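Local coordinates for protein KLLA0E08119p (Kluyveromyces lactis, PDB 3VA7) that probably carboxylates urea to urea-1-carboxylate with ATP, bicarbonate and a covalently bound biotin, the first step of urea breakdown by the allophanate route, at residues A[696-701]-A[1200-1205]. Numbering follows the deposited sequence.
With BTI (5-(hexahydro-2-oxo-1H-thieno[3,4-D]imidazol-6-yl)pentanal), chain B.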
# COMPACT_ATOMS: atom_id res chain seq x y z
N ASN A 696 -13.25 15.58 -14.18
CA ASN A 696 -13.07 14.33 -13.49
C ASN A 696 -12.36 13.24 -14.33
O ASN A 696 -12.99 12.24 -14.73
CB ASN A 696 -14.42 13.84 -12.94
CG ASN A 696 -14.73 14.41 -11.54
OD1 ASN A 696 -13.81 14.88 -10.83
ND2 ASN A 696 -16.02 14.39 -11.15
N SER A 697 -11.06 13.40 -14.55
CA SER A 697 -10.31 12.39 -15.28
C SER A 697 -9.05 12.11 -14.51
O SER A 697 -8.51 13.03 -13.95
CB SER A 697 -9.92 12.88 -16.67
OG SER A 697 -11.04 12.98 -17.51
N ASN A 698 -8.60 10.87 -14.45
CA ASN A 698 -7.33 10.54 -13.78
C ASN A 698 -6.90 9.14 -14.21
O ASN A 698 -7.46 8.61 -15.17
CB ASN A 698 -7.35 10.67 -12.24
CG ASN A 698 -8.32 9.71 -11.57
OD1 ASN A 698 -9.12 9.03 -12.20
ND2 ASN A 698 -8.26 9.66 -10.26
N ARG A 699 -5.94 8.55 -13.51
CA ARG A 699 -5.47 7.26 -13.93
C ARG A 699 -6.55 6.17 -13.85
O ARG A 699 -6.40 5.09 -14.47
CB ARG A 699 -4.22 6.89 -13.18
CG ARG A 699 -3.01 7.79 -13.54
CD ARG A 699 -1.86 7.56 -12.52
NE ARG A 699 -1.61 6.12 -12.34
CZ ARG A 699 -0.74 5.38 -13.03
NH1 ARG A 699 0.07 5.93 -13.95
NH2 ARG A 699 -0.63 4.07 -12.75
N PHE A 700 -7.67 6.42 -13.17
CA PHE A 700 -8.69 5.38 -13.16
C PHE A 700 -9.37 5.37 -14.51
O PHE A 700 -9.96 4.34 -14.91
CB PHE A 700 -9.79 5.52 -12.04
CG PHE A 700 -9.27 5.83 -10.66
CD1 PHE A 700 -9.98 6.69 -9.84
CD2 PHE A 700 -8.09 5.29 -10.19
CE1 PHE A 700 -9.55 6.98 -8.56
CE2 PHE A 700 -7.61 5.61 -8.90
CZ PHE A 700 -8.35 6.45 -8.10
N GLY A 701 -9.33 6.51 -15.20
CA GLY A 701 -10.07 6.65 -16.43
C GLY A 701 -10.33 8.10 -16.77
O GLY A 701 -10.33 8.95 -15.90
N ALA A 1200 -11.59 18.23 -8.37
CA ALA A 1200 -10.78 18.16 -9.58
C ALA A 1200 -10.18 16.76 -9.70
O ALA A 1200 -9.56 16.26 -8.74
CB ALA A 1200 -9.68 19.16 -9.52
N MET A 1201 -10.35 16.11 -10.85
CA MET A 1201 -9.67 14.83 -11.08
C MET A 1201 -10.02 13.84 -10.00
O MET A 1201 -9.13 13.17 -9.48
CB MET A 1201 -8.17 15.03 -11.14
CG MET A 1201 -7.74 15.96 -12.22
SD MET A 1201 -5.96 16.21 -12.12
CE MET A 1201 -5.89 17.70 -11.13
N LYS A 1202 -11.32 13.76 -9.68
CA LYS A 1202 -11.88 12.83 -8.70
C LYS A 1202 -11.31 13.00 -7.29
O LYS A 1202 -11.39 12.09 -6.46
CB LYS A 1202 -11.68 11.40 -9.18
CG LYS A 1202 -11.99 11.25 -10.65
CD LYS A 1202 -12.33 9.85 -11.08
CE LYS A 1202 -12.04 9.78 -12.57
NZ LYS A 1202 -12.21 8.48 -13.27
N THR A 1203 -10.72 14.14 -7.01
CA THR A 1203 -10.11 14.40 -5.72
C THR A 1203 -10.75 15.60 -5.10
O THR A 1203 -11.11 16.51 -5.79
CB THR A 1203 -8.70 14.71 -5.91
OG1 THR A 1203 -8.16 13.66 -6.66
CG2 THR A 1203 -7.97 14.74 -4.60
N GLU A 1204 -10.87 15.57 -3.78
CA GLU A 1204 -11.36 16.69 -3.00
C GLU A 1204 -10.19 17.69 -2.91
O GLU A 1204 -9.24 17.46 -2.17
CB GLU A 1204 -11.79 16.16 -1.64
CG GLU A 1204 -11.67 17.14 -0.50
CD GLU A 1204 -12.51 16.77 0.71
OE1 GLU A 1204 -12.43 17.52 1.71
OE2 GLU A 1204 -13.24 15.76 0.69
N MET A 1205 -10.25 18.76 -3.69
CA MET A 1205 -9.15 19.77 -3.76
C MET A 1205 -9.42 21.03 -2.91
O MET A 1205 -10.36 21.85 -3.16
CB MET A 1205 -8.87 20.21 -5.21
CG MET A 1205 -8.11 19.23 -6.08
SD MET A 1205 -6.38 19.67 -6.15
CE MET A 1205 -5.63 18.59 -4.90
C11 BTI B . -13.32 7.74 -13.29
O11 BTI B . -14.35 8.08 -12.65
C10 BTI B . -13.12 6.35 -13.98
C9 BTI B . -14.30 5.43 -13.69
C8 BTI B . -14.39 4.17 -14.54
C7 BTI B . -15.79 3.53 -14.60
C2 BTI B . -16.46 3.31 -13.26
S1 BTI B . -15.53 2.27 -12.18
C6 BTI B . -16.92 1.77 -11.24
C5 BTI B . -18.15 1.90 -12.11
N3 BTI B . -18.36 0.55 -12.55
C3 BTI B . -18.09 0.41 -13.82
O3 BTI B . -18.25 -0.71 -14.48
N2 BTI B . -17.69 1.55 -14.37
C4 BTI B . -17.82 2.64 -13.41
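The amide of N698 and the ring of F700 sit beside the biotin-bearing side chain of K1202. One face of the F700 ring takes ND2 of N698, 3.4 Å above the plane and offset toward the rim; K1202 CD approaches the same ring obliquely, 4.1 Å from F700 CD1. The N698 side chain crosses that of K1202 at about a right angle, its OD1 3.0 Å from K1202 CE. Within its own segment that oxygen accepts from F700 N, which stands well above the carbonyl plane, closing an Asx turn. A chi1 of 63° sets CG of N698 between the backbone N and the carbonyl carbon, turning the amide over the residues that follow.

At the base of the lysine, K1202 N donates to N696 OD1 at 3.0 Å, 39° out of the amide plane. N696 ND2 bonds to E1199, so both ends of this amide hold the carrier hairpin. M1201 rests CB 3.5 Å from S697 O, and its backbone is hydrogen-bonded to that of Y695.

Beyond CG the K1202 chain runs extended to NZ, bonded to BTI C11 as an amide. NZ also gives a weak hydrogen bond to G701 O at 3.3 Å, while G701 CA lies near C10 of the tether. Farther along, N737 and G755 hydrogen-bond the biotin. K1202 occupies the type I' hairpin turn A1200–T1203, within the Ala-Met-Lys sequence characteristic of biotin carboxyl carrier domains; here that hairpin docks on the carboxyltransferase domain, delivering biotin into its active site.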